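Possible prolidase (Bifidobacterium longum NCC2705, PDB 2P9B) probably hydrolyses carbon-nitrogen bonds as a member of the metal-dependent amidohydrolase family, though named a possible prolidase. Local coordinates at residues Ile292-Leu304 with Thr356-Gly368. Numbering follows the deposited sequence.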
ATOM      1  N   ILE A 292      -7.811   3.030  -3.847  1.00 11.14           N
ATOM      2  CA  ILE A 292      -6.489   3.380  -3.309  1.00 10.53           C
ATOM      3  C   ILE A 292      -6.163   4.719  -3.984  1.00 10.90           C
ATOM      4  O   ILE A 292      -5.518   4.753  -5.027  1.00 12.35           O
ATOM      5  CB  ILE A 292      -5.397   2.344  -3.701  1.00 11.57           C
ATOM      6  CG1 ILE A 292      -5.872   0.917  -3.392  1.00 12.27           C
ATOM      7  CG2 ILE A 292      -4.111   2.609  -2.895  1.00 11.93           C
ATOM      8  CD1 ILE A 292      -6.076   0.639  -1.927  1.00 14.04           C
ATOM      9  N   PRO A 293      -6.609   5.841  -3.393  1.00 11.78           N
ATOM     10  CA  PRO A 293      -6.375   7.179  -3.954  1.00 12.23           C
ATOM     11  C   PRO A 293      -4.957   7.537  -4.383  1.00 12.26           C
ATOM     12  O   PRO A 293      -4.774   8.240  -5.376  1.00 14.02           O
ATOM     13  CB  PRO A 293      -6.888   8.113  -2.857  1.00 13.88           C
ATOM     14  CG  PRO A 293      -7.948   7.300  -2.183  1.00 14.41           C
ATOM     15  CD  PRO A 293      -7.287   5.942  -2.088  1.00 11.34           C
ATOM     16  N   THR A 294      -3.962   7.068  -3.638  1.00 13.08           N
ATOM     17  CA  THR A 294      -2.564   7.378  -3.938  1.00 13.49           C
ATOM     18  C   THR A 294      -2.377   8.882  -4.159  1.00 13.04           C
ATOM     19  O   THR A 294      -1.762   9.313  -5.135  1.00 13.30           O
ATOM     20  CB  THR A 294      -2.058   6.613  -5.189  1.00 16.55           C
ATOM     21  OG1 THR A 294      -2.641   7.173  -6.369  1.00 22.12           O
ATOM     22  CG2 THR A 294      -2.446   5.147  -5.107  1.00 15.18           C
ATOM     23  N   LEU A 295      -2.900   9.676  -3.228  1.00 12.46           N
ATOM     24  CA  LEU A 295      -2.796  11.125  -3.328  1.00 12.81           C
ATOM     25  C   LEU A 295      -1.344  11.585  -3.392  1.00 12.80           C
ATOM     26  O   LEU A 295      -1.032  12.583  -4.036  1.00 12.33           O
ATOM     27  CB  LEU A 295      -3.501  11.794  -2.147  1.00 13.73           C
ATOM     28  CG  LEU A 295      -5.003  11.495  -2.052  1.00 14.97           C
ATOM     29  CD1 LEU A 295      -5.604  12.252  -0.881  1.00 17.07           C
ATOM     30  CD2 LEU A 295      -5.690  11.894  -3.350  1.00 15.22           C
ATOM     31  N   SER A 296      -0.462  10.854  -2.723  1.00 12.70           N
ATOM     32  CA  SER A 296       0.962  11.181  -2.724  1.00 12.55           C
ATOM     33  C   SER A 296       1.562  11.232  -4.126  1.00 11.95           C
ATOM     34  O   SER A 296       2.552  11.930  -4.360  1.00 13.86           O
ATOM     35  CB  SER A 296       1.744  10.151  -1.904  1.00 10.75           C
ATOM     36  OG  SER A 296       1.471  10.260  -0.528  1.00 14.46           O
ATOM     37  N   ALA A 297       0.979  10.485  -5.059  1.00 12.65           N
ATOM     38  CA  ALA A 297       1.510  10.450  -6.414  1.00 14.08           C
ATOM     39  C   ALA A 297       1.026  11.583  -7.312  1.00 14.80           C
ATOM     40  O   ALA A 297       1.743  12.012  -8.210  1.00 17.92           O
ATOM     41  CB  ALA A 297       1.196   9.103  -7.064  1.00 15.24           C
ATOM     42  N   GLY A 298      -0.176  12.085  -7.063  1.00 16.12           N
ATOM     43  CA  GLY A 298      -0.691  13.144  -7.912  1.00 17.02           C
ATOM     44  C   GLY A 298      -0.432  14.569  -7.464  1.00 18.24           C
ATOM     45  O   GLY A 298      -0.100  15.432  -8.283  1.00 18.19           O
ATOM     46  N   LEU A 299      -0.569  14.820  -6.168  1.00 17.54           N
ATOM     47  CA  LEU A 299      -0.391  16.163  -5.630  1.00 18.60           C
ATOM     48  C   LEU A 299       0.925  16.875  -5.927  1.00 19.47           C
ATOM     49  O   LEU A 299       0.929  18.082  -6.155  1.00 19.75           O
ATOM     50  CB  LEU A 299      -0.653  16.162  -4.125  1.00 18.11           C
ATOM     51  CG  LEU A 299      -2.137  16.068  -3.764  1.00 18.86           C
ATOM     52  CD1 LEU A 299      -2.303  15.863  -2.265  1.00 19.71           C
ATOM     53  CD2 LEU A 299      -2.843  17.347  -4.217  1.00 20.34           C
ATOM     54  N   PRO A 300       2.057  16.153  -5.910  1.00 19.97           N
ATOM     55  CA  PRO A 300       3.331  16.822  -6.196  1.00 21.00           C
ATOM     56  C   PRO A 300       3.331  17.549  -7.540  1.00 21.79           C
ATOM     57  O   PRO A 300       3.877  18.646  -7.665  1.00 21.80           O
ATOM     58  CB  PRO A 300       4.334  15.674  -6.167  1.00 21.12           C
ATOM     59  CG  PRO A 300       3.748  14.758  -5.135  1.00 21.14           C
ATOM     60  CD  PRO A 300       2.281  14.755  -5.496  1.00 20.54           C
ATOM     61  N   LEU A 301       2.711  16.932  -8.540  1.00 21.49           N
ATOM     62  CA  LEU A 301       2.657  17.510  -9.878  1.00 23.44           C
ATOM     63  C   LEU A 301       1.860  18.806  -9.956  1.00 23.55           C
ATOM     64  O   LEU A 301       2.073  19.607 -10.864  1.00 24.43           O
ATOM     65  CB  LEU A 301       2.070  16.496 -10.858  1.00 24.52           C
ATOM     66  CG  LEU A 301       2.871  15.203 -11.019  1.00 26.60           C
ATOM     67  CD1 LEU A 301       2.101  14.238 -11.899  1.00 26.70           C
ATOM     68  CD2 LEU A 301       4.240  15.511 -11.613  1.00 28.59           C
ATOM     69  N   THR A 302       0.941  19.010  -9.016  1.00 22.74           N
ATOM     70  CA  THR A 302       0.122  20.220  -9.022  1.00 23.25           C
ATOM     71  C   THR A 302       0.555  21.258  -7.989  1.00 23.42           C
ATOM     72  O   THR A 302       0.211  22.433  -8.107  1.00 22.98           O
ATOM     73  CB  THR A 302      -1.372  19.893  -8.773  1.00 22.58           C
ATOM     74  OG1 THR A 302      -1.537  19.359  -7.452  1.00 20.88           O
ATOM     75  CG2 THR A 302      -1.873  18.883  -9.794  1.00 23.31           C
ATOM     76  N   LEU A 303       1.314  20.832  -6.982  1.00 22.91           N
ATOM     77  CA  LEU A 303       1.764  21.749  -5.937  1.00 24.43           C
ATOM     78  C   LEU A 303       3.167  22.301  -6.171  1.00 26.36           C
ATOM     79  O   LEU A 303       3.501  23.379  -5.684  1.00 28.20           O
ATOM     80  CB  LEU A 303       1.716  21.060  -4.572  1.00 24.68           C
ATOM     81  CG  LEU A 303       0.349  20.577  -4.083  1.00 24.47           C
ATOM     82  CD1 LEU A 303       0.526  19.796  -2.792  1.00 24.97           C
ATOM     83  CD2 LEU A 303      -0.584  21.763  -3.869  1.00 25.74           C
ATOM     84  N   LEU A 304       3.986  21.560  -6.906  1.00 26.69           N
ATOM     85  CA  LEU A 304       5.350  21.994  -7.194  1.00 28.36           C
ATOM     86  C   LEU A 304       5.389  22.723  -8.536  1.00 29.15           C
ATOM     87  O   LEU A 304       4.607  22.421  -9.435  1.00 28.88           O
ATOM     88  CB  LEU A 304       6.287  20.784  -7.229  1.00 28.09           C
ATOM     89  CG  LEU A 304       6.433  19.981  -5.931  1.00 27.80           C
ATOM     90  CD1 LEU A 304       7.208  18.701  -6.203  1.00 28.09           C
ATOM     91  CD2 LEU A 304       7.138  20.824  -4.878  1.00 29.25           C
ATOM     92  N   THR A 356       5.494   6.639   3.186  1.00  9.78           N
ATOM     93  CA  THR A 356       4.131   6.126   3.275  1.00 10.41           C
ATOM     94  C   THR A 356       3.283   6.965   4.241  1.00 10.90           C
ATOM     95  O   THR A 356       2.116   7.240   3.970  1.00 10.54           O
ATOM     96  CB  THR A 356       4.124   4.650   3.743  1.00 10.64           C
ATOM     97  OG1 THR A 356       4.752   3.836   2.750  1.00 12.55           O
ATOM     98  CG2 THR A 356       2.693   4.157   3.965  1.00 10.10           C
ATOM     99  N   TRP A 357       3.887   7.389   5.350  1.00 12.00           N
ATOM    100  CA  TRP A 357       3.178   8.168   6.365  1.00 12.91           C
ATOM    101  C   TRP A 357       2.471   9.406   5.806  1.00 12.39           C
ATOM    102  O   TRP A 357       1.408   9.796   6.289  1.00 12.74           O
ATOM    103  CB  TRP A 357       4.142   8.612   7.475  1.00 14.04           C
ATOM    104  CG  TRP A 357       5.071   9.709   7.040  1.00 13.99           C
ATOM    105  CD1 TRP A 357       6.245   9.572   6.363  1.00 15.15           C
ATOM    106  CD2 TRP A 357       4.835  11.119   7.157  1.00 15.37           C
ATOM    107  NE1 TRP A 357       6.753  10.811   6.040  1.00 16.53           N
ATOM    108  CE2 TRP A 357       5.907  11.775   6.515  1.00 15.98           C
ATOM    109  CE3 TRP A 357       3.816  11.888   7.736  1.00 15.52           C
ATOM    110  CZ2 TRP A 357       5.989  13.171   6.438  1.00 17.42           C
ATOM    111  CZ3 TRP A 357       3.898  13.275   7.656  1.00 18.21           C
ATOM    112  CH2 TRP A 357       4.981  13.898   7.010  1.00 18.10           C
ATOM    113  N   ARG A 358       3.069  10.024   4.794  1.00 10.90           N
ATOM    114  CA  ARG A 358       2.504  11.227   4.194  1.00 10.74           C
ATOM    115  C   ARG A 358       1.103  10.990   3.643  1.00 10.43           C
ATOM    116  O   ARG A 358       0.261  11.889   3.673  1.00 12.60           O
ATOM    117  CB  ARG A 358       3.416  11.739   3.073  1.00 11.60           C
ATOM    118  CG  ARG A 358       2.891  12.987   2.367  1.00 13.64           C
ATOM    119  CD  ARG A 358       3.074  14.232   3.224  1.00 15.94           C
ATOM    120  NE  ARG A 358       4.472  14.653   3.255  1.00 17.52           N
ATOM    121  CZ  ARG A 358       4.912  15.744   3.871  1.00 19.13           C
ATOM    122  NH1 ARG A 358       4.064  16.532   4.519  1.00 18.58           N
ATOM    123  NH2 ARG A 358       6.199  16.057   3.823  1.00 19.38           N
ATOM    124  N   GLU A 359       0.845   9.783   3.147  1.00 10.55           N
ATOM    125  CA  GLU A 359      -0.470   9.473   2.576  1.00 10.55           C
ATOM    126  C   GLU A 359      -1.579   9.606   3.610  1.00 10.78           C
ATOM    127  O   GLU A 359      -2.698  10.011   3.281  1.00 10.91           O
ATOM    128  CB  GLU A 359      -0.481   8.055   1.979  1.00  9.25           C
ATOM    129  CG  GLU A 359      -1.760   7.691   1.192  1.00  9.97           C
ATOM    130  CD  GLU A 359      -1.977   8.527  -0.077  1.00 11.50           C
ATOM    131  OE1 GLU A 359      -1.044   9.223  -0.528  1.00 14.73           O
ATOM    132  OE2 GLU A 359      -3.096   8.473  -0.631  1.00 13.16           O
ATOM    133  N   LEU A 360      -1.279   9.265   4.859  1.00 11.03           N
ATOM    134  CA  LEU A 360      -2.294   9.374   5.904  1.00 10.87           C
ATOM    135  C   LEU A 360      -2.610  10.840   6.168  1.00 12.86           C
ATOM    136  O   LEU A 360      -3.767  11.206   6.372  1.00 12.03           O
ATOM    137  CB  LEU A 360      -1.829   8.697   7.197  1.00 10.67           C
ATOM    138  CG  LEU A 360      -1.829   7.166   7.200  1.00 10.58           C
ATOM    139  CD1 LEU A 360      -0.674   6.634   6.364  1.00 11.55           C
ATOM    140  CD2 LEU A 360      -1.722   6.666   8.626  1.00 11.50           C
ATOM    141  N   GLU A 361      -1.581  11.683   6.157  1.00 13.52           N
ATOM    142  CA  GLU A 361      -1.804  13.106   6.387  1.00 15.32           C
ATOM    143  C   GLU A 361      -2.628  13.698   5.257  1.00 15.68           C
ATOM    144  O   GLU A 361      -3.460  14.581   5.482  1.00 16.11           O
ATOM    145  CB  GLU A 361      -0.474  13.856   6.514  1.00 19.42           C
ATOM    146  CG  GLU A 361       0.141  13.732   7.901  1.00 25.28           C
ATOM    147  CD  GLU A 361       0.938  14.962   8.315  1.00 28.31           C
ATOM    148  OE1 GLU A 361       1.247  15.078   9.520  1.00 29.29           O
ATOM    149  OE2 GLU A 361       1.259  15.803   7.446  1.00 28.77           O
ATOM    150  N   LEU A 362      -2.403  13.200   4.043  1.00 14.66           N
ATOM    151  CA  LEU A 362      -3.130  13.680   2.878  1.00 14.06           C
ATOM    152  C   LEU A 362      -4.594  13.237   2.890  1.00 14.21           C
ATOM    153  O   LEU A 362      -5.462  13.981   2.450  1.00 14.80           O
ATOM    154  CB  LEU A 362      -2.446  13.214   1.587  1.00 13.67           C
ATOM    155  CG  LEU A 362      -1.037  13.771   1.346  1.00 15.18           C
ATOM    156  CD1 LEU A 362      -0.461  13.179   0.070  1.00 16.51           C
ATOM    157  CD2 LEU A 362      -1.084  15.293   1.248  1.00 16.47           C
ATOM    158  N   LEU A 363      -4.873  12.031   3.382  1.00 13.93           N
ATOM    159  CA  LEU A 363      -6.256  11.562   3.444  1.00 13.69           C
ATOM    160  C   LEU A 363      -7.032  12.418   4.446  1.00 14.16           C
ATOM    161  O   LEU A 363      -8.227  12.664   4.286  1.00 14.80           O
ATOM    162  CB  LEU A 363      -6.313  10.087   3.849  1.00 13.81           C
ATOM    163  CG  LEU A 363      -5.849   9.096   2.772  1.00 13.53           C
ATOM    164  CD1 LEU A 363      -5.793   7.695   3.358  1.00 15.97           C
ATOM    165  CD2 LEU A 363      -6.796   9.133   1.578  1.00 14.17           C
ATOM    166  N   VAL A 364      -6.346  12.876   5.483  1.00 13.70           N
ATOM    167  CA  VAL A 364      -6.998  13.723   6.471  1.00 14.97           C
ATOM    168  C   VAL A 364      -7.223  15.121   5.895  1.00 14.98           C
ATOM    169  O   VAL A 364      -8.303  15.689   6.030  1.00 15.74           O
ATOM    170  CB  VAL A 364      -6.146  13.850   7.759  1.00 15.23           C
ATOM    171  CG1 VAL A 364      -6.780  14.866   8.705  1.00 16.78           C
ATOM    172  CG2 VAL A 364      -6.037  12.499   8.446  1.00 14.30           C
ATOM    173  N   ALA A 365      -6.205  15.665   5.240  1.00 16.38           N
ATOM    174  CA  ALA A 365      -6.304  17.013   4.687  1.00 17.15           C
ATOM    175  C   ALA A 365      -7.179  17.157   3.442  1.00 17.81           C
ATOM    176  O   ALA A 365      -7.789  18.209   3.232  1.00 19.09           O
ATOM    177  CB  ALA A 365      -4.909  17.554   4.402  1.00 19.06           C
ATOM    178  N   TYR A 366      -7.254  16.108   2.628  1.00 17.69           N
ATOM    179  CA  TYR A 366      -8.025  16.161   1.385  1.00 18.01           C
ATOM    180  C   TYR A 366      -9.274  15.292   1.279  1.00 18.32           C
ATOM    181  O   TYR A 366     -10.203  15.646   0.552  1.00 18.44           O
ATOM    182  CB  TYR A 366      -7.110  15.820   0.200  1.00 19.31           C
ATOM    183  CG  TYR A 366      -6.058  16.864  -0.095  1.00 19.94           C
ATOM    184  CD1 TYR A 366      -6.322  17.922  -0.967  1.00 22.59           C
ATOM    185  CD2 TYR A 366      -4.805  16.809   0.516  1.00 20.52           C
ATOM    186  CE1 TYR A 366      -5.362  18.900  -1.223  1.00 23.00           C
ATOM    187  CE2 TYR A 366      -3.839  17.785   0.270  1.00 22.14           C
ATOM    188  CZ  TYR A 366      -4.126  18.828  -0.602  1.00 24.47           C
ATOM    189  OH  TYR A 366      -3.177  19.800  -0.842  1.00 24.44           O
ATOM    190  N   ALA A 367      -9.315  14.166   1.987  1.00 17.81           N
ATOM    191  CA  ALA A 367     -10.464  13.268   1.875  1.00 18.81           C
ATOM    192  C   ALA A 367     -11.404  13.200   3.068  1.00 19.31           C
ATOM    193  O   ALA A 367     -12.233  12.296   3.156  1.00 20.71           O
ATOM    194  CB  ALA A 367      -9.982  11.867   1.527  1.00 19.44           C
ATOM    195  N   GLY A 368     -11.270  14.148   3.988  1.00 20.50           N
ATOM    196  CA  GLY A 368     -12.145  14.171   5.146  1.00 19.96           C
ATOM    197  C   GLY A 368     -11.927  13.080   6.179  1.00 18.73           C
ATOM    198  O   GLY A 368     -12.815  12.815   6.983  1.00 17.93           O
TER
HETATM  199  O   HOH W   1      -3.977   5.887  -0.828  1.00 12.81           O
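Glu359 points its carboxylate at the first turn of helix 295-303, where backbone N-H groups have no earlier helical carbonyl to bind. OE2 accepts from Leu295 N (2.9 Å) and OE1 from Ser296 N (2.8 Å), each through the syn lone pair, so the two oxygens take neighbouring amides like a fork. Ser296 OG adds a third bond, meeting Glu359 OE1 at 2.7 Å nearly along the C-O axis; serine suits the place because its short hydroxyl reaches the oxygen its own N-H binds. Water 1 bridges Thr294 N and Glu359 OE2. With CG anti to the backbone N (chi1 -173°), the bend at chi2 (65°) swings the carboxylate over to the start of the other helix, whose dipole would favour its negative charge. A glutamine here would probably lose one of the paired amide bonds, because its NH2 would face a backbone N-H.

One turn on, Leu362 supplies the apolar floor: its CD1 packs 4.0 Å from Leu295 CB, while its CD2 meets Leu299 CD1 tip to tip. Leu363 brings CD2 to Leu295 CD1, and Leu295 thereby sits as a knob among Glu359, Leu362, Leu363 and Tyr366, a hole that suits a branched aliphatic chain. Tyr366 offers a flat face to Leu299 CD1, a CH-pi contact 3.9 Å from the centroid, while its hydroxyl lies toward exposed Leu303.

The helices cross at 76°, their axes 9.7 Å apart. In what is probably the TIM-barrel fold of the amidohydrolase family, helix 295-303 follows strand 290-292, which pairs in parallel with 263-264; helix 313-335 packs on Pro293 and Leu299, helix 371-385 on Leu360 and Val364, and helix 439-449 packs Tyr449 on Leu303 and holds Arg358 through a salt bridge to Asp446.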